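Local coordinates for protein glutamate receptor IIB,Glutamate receptor IIB (Drosophila melanogaster, PDB 4WXJ) that binds the neurotransmitter glutamate through this ligand-binding domain and probably opens a cation channel in the postsynaptic membrane of muscle, at residues R10-T15 with N59-R64; A14-K19 with D79-Q84; L116-L121 with G222-G227; P112-G117 with E200-Q205. All coordinates share one frame; numbering follows the deposited sequence.

Contact 1. Residues R10-T15 with N59-R64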
# COMPACT_ATOMS: atom_id res chain seq x y z
N ARG A 10 -6.73 -22.49 11.79
CA ARG A 10 -6.27 -21.16 12.19
C ARG A 10 -5.18 -20.67 11.24
O ARG A 10 -4.28 -21.42 10.88
CB ARG A 10 -5.74 -21.18 13.63
CG ARG A 10 -5.36 -19.81 14.16
CD ARG A 10 -4.90 -19.88 15.60
NE ARG A 10 -3.71 -20.71 15.76
CZ ARG A 10 -2.46 -20.30 15.55
NH1 ARG A 10 -2.22 -19.05 15.19
NH2 ARG A 10 -1.45 -21.14 15.72
N TYR A 11 -5.28 -19.40 10.84
CA TYR A 11 -4.31 -18.78 9.95
C TYR A 11 -3.55 -17.65 10.64
O TYR A 11 -4.16 -16.76 11.23
CB TYR A 11 -4.99 -18.23 8.70
CG TYR A 11 -5.61 -19.28 7.80
CD1 TYR A 11 -4.92 -20.44 7.48
CD2 TYR A 11 -6.88 -19.11 7.28
CE1 TYR A 11 -5.48 -21.40 6.66
CE2 TYR A 11 -7.45 -20.06 6.46
CZ TYR A 11 -6.75 -21.21 6.15
OH TYR A 11 -7.31 -22.16 5.33
N THR A 12 -2.23 -17.70 10.58
CA THR A 12 -1.41 -16.59 11.03
C THR A 12 -1.46 -15.50 9.96
O THR A 12 -1.06 -15.72 8.82
CB THR A 12 0.05 -17.01 11.29
OG1 THR A 12 0.08 -17.97 12.36
CG2 THR A 12 0.90 -15.81 11.68
N VAL A 13 -1.96 -14.32 10.35
CA VAL A 13 -2.12 -13.21 9.42
C VAL A 13 -0.99 -12.20 9.58
O VAL A 13 -0.94 -11.46 10.56
CB VAL A 13 -3.48 -12.50 9.64
CG1 VAL A 13 -3.63 -11.33 8.66
CG2 VAL A 13 -4.63 -13.48 9.48
N ALA A 14 -0.10 -12.17 8.60
CA ALA A 14 0.99 -11.20 8.59
C ALA A 14 0.49 -9.86 8.04
O ALA A 14 -0.18 -9.82 7.01
CB ALA A 14 2.16 -11.71 7.76
N THR A 15 0.82 -8.78 8.74
CA THR A 15 0.43 -7.45 8.30
C THR A 15 1.49 -6.44 8.72
O THR A 15 2.56 -6.82 9.20
CB THR A 15 -0.94 -7.04 8.88
OG1 THR A 15 -1.32 -5.75 8.37
CG2 THR A 15 -0.90 -6.99 10.40
N ASN A 59 -4.94 -15.30 13.60
CA ASN A 59 -4.14 -14.54 14.54
C ASN A 59 -3.31 -13.49 13.81
O ASN A 59 -2.50 -13.83 12.95
CB ASN A 59 -3.24 -15.47 15.35
CG ASN A 59 -2.36 -14.73 16.34
OD1 ASN A 59 -2.76 -13.71 16.90
ND2 ASN A 59 -1.15 -15.23 16.54
N PHE A 60 -3.51 -12.22 14.15
CA PHE A 60 -2.74 -11.14 13.56
C PHE A 60 -1.33 -11.11 14.13
O PHE A 60 -1.14 -11.06 15.35
CB PHE A 60 -3.42 -9.79 13.78
CG PHE A 60 -4.56 -9.53 12.85
CD1 PHE A 60 -4.33 -9.19 11.52
CD2 PHE A 60 -5.87 -9.61 13.29
CE1 PHE A 60 -5.38 -8.94 10.66
CE2 PHE A 60 -6.92 -9.36 12.43
CZ PHE A 60 -6.68 -9.03 11.12
N GLU A 61 -0.34 -11.13 13.24
CA GLU A 61 1.06 -10.97 13.62
C GLU A 61 1.73 -9.91 12.75
O GLU A 61 2.25 -10.22 11.68
CB GLU A 61 1.82 -12.30 13.50
CG GLU A 61 1.35 -13.36 14.48
CD GLU A 61 2.32 -14.52 14.59
OE1 GLU A 61 3.31 -14.55 13.82
OE2 GLU A 61 2.10 -15.41 15.44
N PRO A 62 1.69 -8.64 13.19
CA PRO A 62 2.38 -7.60 12.42
C PRO A 62 3.88 -7.88 12.31
O PRO A 62 4.53 -8.16 13.31
CB PRO A 62 2.11 -6.32 13.22
CG PRO A 62 1.68 -6.78 14.57
CD PRO A 62 0.99 -8.09 14.36
N VAL A 63 4.41 -7.81 11.09
CA VAL A 63 5.80 -8.17 10.83
C VAL A 63 6.77 -7.25 11.57
O VAL A 63 6.51 -6.06 11.76
CB VAL A 63 6.12 -8.13 9.32
CG1 VAL A 63 5.25 -9.13 8.58
CG2 VAL A 63 5.93 -6.73 8.75
N ARG A 64 7.91 -7.82 11.98
CA ARG A 64 8.88 -7.13 12.82
C ARG A 64 9.43 -5.86 12.17
O ARG A 64 9.48 -4.80 12.80
CB ARG A 64 10.02 -8.08 13.17
CG ARG A 64 10.97 -7.55 14.24
CD ARG A 64 11.91 -8.64 14.73
NE ARG A 64 12.77 -8.19 15.82
CZ ARG A 64 13.57 -8.98 16.52
NH1 ARG A 64 13.63 -10.28 16.25
NH2 ARG A 64 14.32 -8.49 17.50

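Contact 2. Residues A14-K19 with D79-Q84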
# COMPACT_ATOMS: atom_id res chain seq x y z
N ALA A 14 -0.10 -12.17 8.60
CA ALA A 14 0.99 -11.20 8.59
C ALA A 14 0.49 -9.86 8.04
O ALA A 14 -0.18 -9.82 7.01
CB ALA A 14 2.16 -11.71 7.76
N THR A 15 0.82 -8.78 8.74
CA THR A 15 0.43 -7.45 8.30
C THR A 15 1.49 -6.44 8.72
O THR A 15 2.56 -6.82 9.20
CB THR A 15 -0.94 -7.04 8.88
OG1 THR A 15 -1.32 -5.75 8.37
CG2 THR A 15 -0.90 -6.99 10.40
N ARG A 16 1.20 -5.16 8.52
CA ARG A 16 2.09 -4.09 8.94
C ARG A 16 1.26 -2.95 9.51
O ARG A 16 0.10 -2.78 9.15
CB ARG A 16 2.94 -3.60 7.76
CG ARG A 16 2.15 -2.91 6.66
CD ARG A 16 3.06 -2.48 5.51
NE ARG A 16 4.11 -1.56 5.95
CZ ARG A 16 3.95 -0.25 6.12
NH1 ARG A 16 2.78 0.33 5.88
NH2 ARG A 16 4.97 0.50 6.52
N VAL A 17 1.87 -2.17 10.40
CA VAL A 17 1.18 -1.05 11.02
C VAL A 17 1.14 0.14 10.07
O VAL A 17 2.18 0.65 9.64
CB VAL A 17 1.86 -0.64 12.34
CG1 VAL A 17 1.20 0.61 12.92
CG2 VAL A 17 1.79 -1.79 13.34
N GLY A 18 -0.07 0.57 9.73
CA GLY A 18 -0.26 1.68 8.83
C GLY A 18 -1.73 1.94 8.60
O GLY A 18 -2.45 1.09 8.09
N LYS A 19 -2.18 3.12 9.00
CA LYS A 19 -3.59 3.47 8.90
C LYS A 19 -3.97 3.75 7.45
O LYS A 19 -3.12 4.17 6.66
CB LYS A 19 -3.90 4.69 9.77
CG LYS A 19 -3.74 4.43 11.26
CD LYS A 19 -3.91 5.71 12.06
CE LYS A 19 -3.86 5.45 13.55
NZ LYS A 19 -3.85 6.71 14.34
N ASP A 79 11.89 -9.21 2.27
CA ASP A 79 11.58 -8.74 3.62
C ASP A 79 10.07 -8.55 3.78
O ASP A 79 9.30 -8.91 2.90
CB ASP A 79 12.33 -7.44 3.93
CG ASP A 79 12.07 -6.35 2.89
OD1 ASP A 79 11.09 -6.45 2.12
OD2 ASP A 79 12.86 -5.38 2.84
N GLY A 80 9.67 -7.99 4.91
CA GLY A 80 8.29 -7.62 5.14
C GLY A 80 7.31 -8.78 5.12
O GLY A 80 7.67 -9.92 5.43
N ILE A 81 6.07 -8.48 4.74
CA ILE A 81 5.00 -9.47 4.72
C ILE A 81 5.31 -10.60 3.75
O ILE A 81 5.02 -11.77 4.04
CB ILE A 81 3.66 -8.82 4.32
CG1 ILE A 81 3.28 -7.74 5.34
CG2 ILE A 81 2.56 -9.88 4.23
CD1 ILE A 81 2.07 -6.91 4.95
N ILE A 82 5.88 -10.26 2.60
CA ILE A 82 6.19 -11.26 1.58
C ILE A 82 7.16 -12.31 2.12
O ILE A 82 7.01 -13.50 1.83
CB ILE A 82 6.80 -10.60 0.32
CG1 ILE A 82 5.84 -9.55 -0.26
CG2 ILE A 82 7.13 -11.65 -0.73
CD1 ILE A 82 4.50 -10.11 -0.72
N ARG A 83 8.14 -11.87 2.91
CA ARG A 83 9.13 -12.79 3.47
C ARG A 83 8.48 -13.81 4.41
O ARG A 83 8.80 -15.00 4.35
CB ARG A 83 10.21 -12.01 4.22
CG ARG A 83 11.28 -12.89 4.87
CD ARG A 83 12.00 -13.76 3.85
NE ARG A 83 13.04 -14.59 4.46
CZ ARG A 83 14.28 -14.18 4.73
NH1 ARG A 83 14.66 -12.94 4.45
NH2 ARG A 83 15.14 -15.02 5.28
N GLN A 84 7.56 -13.35 5.26
CA GLN A 84 6.89 -14.23 6.21
C GLN A 84 6.08 -15.31 5.50
O GLN A 84 5.91 -16.41 6.02
CB GLN A 84 5.98 -13.42 7.13
CG GLN A 84 6.71 -12.40 7.98
CD GLN A 84 7.79 -13.02 8.83
OE1 GLN A 84 7.54 -13.96 9.58
NE2 GLN A 84 9.01 -12.52 8.71

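Contact 3. Residues L116-L121 with G222-G227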
# COMPACT_ATOMS: atom_id res chain seq x y z
N LEU A 116 -7.09 0.59 -7.66
CA LEU A 116 -6.56 1.91 -7.36
C LEU A 116 -5.64 2.40 -8.48
O LEU A 116 -5.46 1.73 -9.49
CB LEU A 116 -5.79 1.88 -6.04
CG LEU A 116 -4.73 0.78 -5.94
CD1 LEU A 116 -3.46 1.28 -5.28
CD2 LEU A 116 -5.28 -0.43 -5.19
N GLY A 117 -5.07 3.58 -8.27
CA GLY A 117 -4.09 4.13 -9.18
C GLY A 117 -2.99 4.84 -8.41
O GLY A 117 -2.90 4.72 -7.19
N ILE A 118 -2.18 5.60 -9.14
CA ILE A 118 -1.10 6.38 -8.57
C ILE A 118 -1.33 7.85 -8.87
O ILE A 118 -1.87 8.20 -9.92
CB ILE A 118 0.27 5.94 -9.13
CG1 ILE A 118 0.56 4.48 -8.76
CG2 ILE A 118 1.39 6.84 -8.60
CD1 ILE A 118 1.73 3.88 -9.52
N SER A 119 -0.94 8.72 -7.94
CA SER A 119 -1.03 10.16 -8.18
C SER A 119 0.00 10.90 -7.34
O SER A 119 0.86 10.28 -6.70
CB SER A 119 -2.44 10.66 -7.88
OG SER A 119 -2.65 11.94 -8.47
N ILE A 120 -0.09 12.23 -7.35
CA ILE A 120 0.91 13.08 -6.73
C ILE A 120 0.34 13.84 -5.53
O ILE A 120 -0.60 14.62 -5.68
CB ILE A 120 1.47 14.10 -7.75
CG1 ILE A 120 1.99 13.39 -9.00
CG2 ILE A 120 2.58 14.94 -7.11
CD1 ILE A 120 2.19 14.31 -10.18
N LEU A 121 0.92 13.61 -4.36
CA LEU A 121 0.57 14.37 -3.16
C LEU A 121 1.50 15.58 -3.06
O LEU A 121 2.72 15.43 -3.08
CB LEU A 121 0.67 13.51 -1.90
CG LEU A 121 0.37 14.24 -0.58
CD1 LEU A 121 -1.08 14.71 -0.54
CD2 LEU A 121 0.68 13.35 0.61
N GLY A 222 -2.20 4.83 -14.02
CA GLY A 222 -1.86 3.45 -13.71
C GLY A 222 -3.07 2.66 -13.27
O GLY A 222 -4.10 3.23 -12.88
N GLU A 223 -2.95 1.33 -13.33
CA GLU A 223 -3.99 0.42 -12.87
C GLU A 223 -3.39 -0.59 -11.89
O GLU A 223 -2.74 -1.55 -12.31
CB GLU A 223 -4.64 -0.33 -14.05
CG GLU A 223 -5.44 0.55 -15.00
CD GLU A 223 -6.04 -0.25 -16.14
OE1 GLU A 223 -6.37 -1.44 -15.93
OE2 GLU A 223 -6.18 0.30 -17.25
N LYS A 224 -3.62 -0.36 -10.60
CA LYS A 224 -3.04 -1.21 -9.57
C LYS A 224 -4.14 -1.87 -8.73
O LYS A 224 -5.28 -1.40 -8.71
CB LYS A 224 -2.10 -0.40 -8.68
CG LYS A 224 -1.01 0.35 -9.45
CD LYS A 224 -0.14 -0.58 -10.29
CE LYS A 224 0.76 0.21 -11.25
NZ LYS A 224 1.33 -0.67 -12.31
N HIS A 225 -3.78 -2.96 -8.06
CA HIS A 225 -4.74 -3.75 -7.28
C HIS A 225 -4.16 -4.18 -5.94
O HIS A 225 -2.98 -4.54 -5.86
CB HIS A 225 -5.17 -5.00 -8.06
CG HIS A 225 -5.48 -4.75 -9.50
ND1 HIS A 225 -6.70 -4.31 -9.93
CD2 HIS A 225 -4.72 -4.91 -10.61
CE1 HIS A 225 -6.69 -4.19 -11.26
NE2 HIS A 225 -5.50 -4.55 -11.69
N TYR A 226 -4.99 -4.15 -4.90
CA TYR A 226 -4.64 -4.77 -3.62
C TYR A 226 -5.19 -6.19 -3.58
O TYR A 226 -6.35 -6.43 -3.91
CB TYR A 226 -5.21 -3.98 -2.44
CG TYR A 226 -4.65 -2.59 -2.25
CD1 TYR A 226 -3.41 -2.23 -2.76
CD2 TYR A 226 -5.37 -1.64 -1.54
CE1 TYR A 226 -2.90 -0.96 -2.57
CE2 TYR A 226 -4.87 -0.36 -1.35
CZ TYR A 226 -3.64 -0.03 -1.87
OH TYR A 226 -3.15 1.24 -1.67
N GLY A 227 -4.34 -7.12 -3.15
CA GLY A 227 -4.74 -8.51 -3.01
C GLY A 227 -4.21 -9.11 -1.72
O GLY A 227 -3.22 -8.64 -1.17

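Contact 4. Residues P112-G117 with E200-Q205. With GLU (glutamic acid), chain C.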
# COMPACT_ATOMS: atom_id res chain seq x y z
N PRO A 112 -8.25 -9.50 -6.44
CA PRO A 112 -8.10 -8.25 -5.69
C PRO A 112 -9.34 -7.86 -4.89
O PRO A 112 -10.45 -8.19 -5.31
CB PRO A 112 -7.82 -7.21 -6.78
CG PRO A 112 -7.37 -7.99 -7.97
CD PRO A 112 -8.10 -9.29 -7.89
N PHE A 113 -9.15 -7.17 -3.77
CA PHE A 113 -10.28 -6.64 -3.00
C PHE A 113 -10.39 -5.12 -3.15
O PHE A 113 -11.31 -4.50 -2.63
CB PHE A 113 -10.15 -7.01 -1.52
CG PHE A 113 -8.90 -6.49 -0.85
CD1 PHE A 113 -8.86 -5.21 -0.32
CD2 PHE A 113 -7.78 -7.30 -0.72
CE1 PHE A 113 -7.72 -4.74 0.30
CE2 PHE A 113 -6.64 -6.83 -0.10
CZ PHE A 113 -6.60 -5.55 0.41
N MET A 114 -9.45 -4.53 -3.88
CA MET A 114 -9.48 -3.09 -4.13
C MET A 114 -8.67 -2.73 -5.37
O MET A 114 -7.57 -3.25 -5.58
CB MET A 114 -8.94 -2.33 -2.91
CG MET A 114 -9.25 -0.84 -2.91
SD MET A 114 -8.74 0.00 -1.39
CE MET A 114 -9.77 -0.79 -0.17
N GLN A 115 -9.23 -1.85 -6.19
CA GLN A 115 -8.54 -1.32 -7.36
C GLN A 115 -8.19 0.14 -7.09
O GLN A 115 -8.91 0.83 -6.36
CB GLN A 115 -9.39 -1.46 -8.63
CG GLN A 115 -10.74 -0.77 -8.56
CD GLN A 115 -11.54 -0.93 -9.85
OE1 GLN A 115 -11.57 -2.01 -10.44
NE2 GLN A 115 -12.19 0.14 -10.28
N LEU A 116 -7.09 0.59 -7.66
CA LEU A 116 -6.56 1.91 -7.36
C LEU A 116 -5.64 2.40 -8.48
O LEU A 116 -5.46 1.73 -9.49
CB LEU A 116 -5.79 1.88 -6.04
CG LEU A 116 -4.73 0.78 -5.94
CD1 LEU A 116 -3.46 1.28 -5.28
CD2 LEU A 116 -5.28 -0.43 -5.19
N GLY A 117 -5.07 3.58 -8.27
CA GLY A 117 -4.09 4.13 -9.18
C GLY A 117 -2.99 4.84 -8.41
O GLY A 117 -2.90 4.72 -7.19
N GLU A 200 -0.14 5.94 -3.92
CA GLU A 200 -1.36 5.32 -4.41
C GLU A 200 -2.57 6.16 -4.02
O GLU A 200 -2.61 6.75 -2.94
CB GLU A 200 -1.46 3.90 -3.87
CG GLU A 200 -0.39 2.98 -4.47
CD GLU A 200 -0.30 1.64 -3.78
OE1 GLU A 200 -0.78 1.51 -2.63
OE2 GLU A 200 0.26 0.70 -4.39
N THR A 201 -3.55 6.21 -4.92
CA THR A 201 -4.69 7.11 -4.78
C THR A 201 -5.51 6.84 -3.53
O THR A 201 -6.09 7.76 -2.94
CB THR A 201 -5.61 7.02 -6.01
OG1 THR A 201 -5.94 5.65 -6.26
CG2 THR A 201 -4.91 7.60 -7.23
N THR A 202 -5.57 5.58 -3.12
CA THR A 202 -6.25 5.20 -1.89
C THR A 202 -5.65 5.92 -0.69
O THR A 202 -6.34 6.63 0.05
CB THR A 202 -6.16 3.69 -1.65
OG1 THR A 202 -4.81 3.25 -1.83
CG2 THR A 202 -7.06 2.95 -2.62
N ASN A 203 -4.34 5.74 -0.51
CA ASN A 203 -3.63 6.34 0.61
C ASN A 203 -3.61 7.86 0.50
O ASN A 203 -3.67 8.56 1.51
CB ASN A 203 -2.21 5.80 0.68
CG ASN A 203 -2.17 4.30 0.86
OD1 ASN A 203 -3.02 3.73 1.54
ND2 ASN A 203 -1.18 3.65 0.25
N LEU A 204 -3.52 8.36 -0.73
CA LEU A 204 -3.52 9.80 -0.97
C LEU A 204 -4.83 10.41 -0.50
O LEU A 204 -4.84 11.45 0.16
CB LEU A 204 -3.29 10.10 -2.45
CG LEU A 204 -2.96 11.56 -2.79
CD1 LEU A 204 -2.07 11.62 -4.02
CD2 LEU A 204 -4.22 12.38 -3.01
N GLN A 205 -5.94 9.76 -0.85
CA GLN A 205 -7.26 10.23 -0.45
C GLN A 205 -7.37 10.29 1.07
O GLN A 205 -7.88 11.26 1.63
CB GLN A 205 -8.36 9.32 -1.01
CG GLN A 205 -9.77 9.78 -0.67
CD GLN A 205 -10.83 8.73 -0.99
OE1 GLN A 205 -10.51 7.59 -1.31
NE2 GLN A 205 -12.09 9.13 -0.91
N GLU C . 0.89 -0.64 -1.71
CA GLU C . 2.33 -0.45 -2.03
C GLU C . 3.07 -1.78 -1.98
O GLU C . 2.44 -2.83 -1.85
CB GLU C . 2.95 0.56 -1.06
CG GLU C . 2.53 2.00 -1.29
CD GLU C . 3.30 2.69 -2.42
OE1 GLU C . 2.90 3.81 -2.80
OE2 GLU C . 4.29 2.12 -2.92
OXT GLU C . 4.30 -1.84 -2.06

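Contact 1. Residues R10-T15 with N59-R64
Strands 10-15 and 57-62 lie parallel and adjacent in one lobe of the clamshell ligand-binding domain. The chain between them includes helix 42-54, so they belong to a beta-alpha-beta crossover. The pairing is carried by four backbone hydrogen bonds, three of them donated by residues 59-64. Asn59 uses both of its main-chain groups: its N donates to Tyr11 O at 2.9 Å, and its O accepts from Val13 N at 2.7 Å. Val13 O in turn takes the N-H of Glu61 at 2.8 Å in an almost straight bond (179°). The last link runs from Val63 N to Thr15 O, also 2.8 Å. In the first and last bonds the donor lies in the carbonyl plane. In the two middle ones it stands 31° above it.

Strand 10-15 is the central strand of its sheet. The backbones of Thr12 and Ala14 find partners on the other side, along and beside strand 92-93, at Gln91, Ile92 and Ile94. Thr15 OG1 bonds to Ile94 O, and Phe60 N bonds to Asn36 OD1.

Val13 and Phe60 project side by side from one face. Val13 CG1, anti to its backbone N, meets Phe60 CE1 at 3.6 Å. On the other face Thr12 and Glu61 cross obliquely, with the methyl CG2 of Thr12 against the Glu61 carboxylate. Both methyls of Val63 lie near Thr15 O. CG2 takes the crowded position between N and the carbonyl carbon and comes to 3.4 Å from Thr15 O, while CG1 also comes to 4.1 Å from Ala14 CB.

Contact 2. Residues A14-K19 with D79-Q84
No hydrogen bond joins residues 14-19 to 79-84. The contact is apolar, and Ile81 carries most of it. Its side chain spreads along the backbone that leaves strand 10-15. The branch methyl CG2, anti to the backbone N of Ile81, lies 4.0 Å from Ala14 CB and 3.9 Å from Ala14 O. The other branch runs further along the chain. Its CG1 stands over the carbonyl of Thr15, and its end CD1 rests 3.8 Å from Thr15 CA. Ile81 CD1 also approaches Arg16 CG more loosely, at 4.4 Å. One isoleucine thus covers three consecutive residues. A second, smaller touch comes one helical turn on, where Gln84 CB meets Ala14 CB at 4.2 Å. The rest of the Gln84 side chain leads away.

Several polar side chains find partners outside the two segments. Arg16 sends its NE to Asn66 O and makes a cation-pi contact with Tyr68, a residue of the glutamate pocket. Its side chain comes to about 7 Å from the bound glutamate. Gly80 has a positive phi of 62°, which favours glycine; near it, Asp79 O accepts from Arg83 N at 3.2 Å.

The contact lays helix 80-86 on the central strand of the parallel sheet in this lobe, at Ala14 and Thr15. Val63, following strand 57-62, packs against Ile81 and Gln84 as well. Ile81 also reaches Cys95, in the chain that follows the third strand of the sheet, 92-93.

Contact 3. Residues L116-L121 with G222-G227
Two backbone hydrogen bonds tie Leu116 to Lys224. Leu116 N donates to Lys224 O at 2.9 Å, and Lys224 N returns a bond to Leu116 O at 3.0 Å. The second is the straighter, with 168° at the hydrogen. In both, the donor stands above the plane of the carbonyl. The two residues form an antiparallel, hydrogen-bonded pair. The pairing does not run on beyond it in these segments, because the strands diverge steeply: the N-to-C directions of the short segments differ by 123°. Gly222 marks the corner where the second chain turns.

These are the long strands 108-123 and 214-230, which run between the two lobes of the clamshell as its hinge, as in other ionotropic glutamate receptors.

Leu116 and Tyr226 cross at about a right angle. With Leu116 CG in the crowded position between N and the carbonyl carbon, and chi2 away from a staggered value, methyl CD2 comes squarely over the tyrosine ring, 3.5 Å from its centroid, in a CH-pi contact. CD1 lies further out, 3.6 Å from Tyr226 CE1 and close to the hydroxyl. That hydroxyl is hydrogen-bonded to Glu200 OE1 and Thr202 OG1. An alanine in place of Tyr226 would lose the ring beneath Leu116 and would probably loosen the Glu200 carboxylate, which binds glutamate.

Lys224 packs with its aliphatic part. Its CB meets Leu116 CG at 4.0 Å. The chain then bends at its second torsion (chi2 -58°), and Lys224 CE passes 4.2 Å from Ile118 CD1. The bent chain also touches Thr98, another residue of the pocket.

Contact 4. Residues P112-G117 with E200-Q205
The glutamate site takes one wall from the start of helix 201-208, where that helix meets hinge strand 108-123. Glu200 is the N-cap residue. Right after it, Thr201 grips Gly117 with two hydrogen bonds. Thr201 N donates to Gly117 O at 2.8 Å, from 41° above the carbonyl plane. Gly117 N donates to the hydroxyl of Thr201, with OG1 at 3.0 Å. OG1 is placed for this in the crowded position between N and the carbonyl carbon.

The Glu200 side chain extends into the pocket beyond CG. Its OE1 accepts from the amino N of the bound glutamate at 2.9 Å. OE2 takes a weak bond from the same nitrogen. Each oxygen has a second partner, Tyr226 OH for OE1 and Thr98 OG1 for OE2. Leu116 crosses the chain obliquely, with CD1 3.5 Å from Glu200 CD. Met114 and Thr202 meet tip to tip, SD to CG2 at 3.6 Å. The same Thr202 methyl lies 3.8 Å from Leu116 CB.

An alanine at Glu200 would remove both carboxylate oxygens and would probably weaken binding of the ligand's amino group. Glu200 is buried and precedes a helix. The ligand's ammonium would be expected to favour the ionised carboxylate, and the helix N-terminus may add to this, consistent with a charge-assisted pairing with the ligand's amino group.

The four contacts form two pairs. Contacts 1 and 2 share Ala14 and Thr15 of strand 10-15, with centres 8 Å apart. They pair two strands of the parallel sheet of one lobe and pack helix 80-86 against it. Contacts 3 and 4 share Leu116 and Gly117 on strand 108-123, with centres 5 Å apart. They join this hinge strand to strand 214-230 and helix 201-208. The first pair closes before the second opens along the chain. The pairs do not touch; their centres lie about 17 to 25 Å apart. Glutamate binds in the cleft between the lobes. Contacts 3 and 4 hold the pocket residues Tyr226 and Glu200, near the hinge; contacts 1 and 2 lie within one lobe.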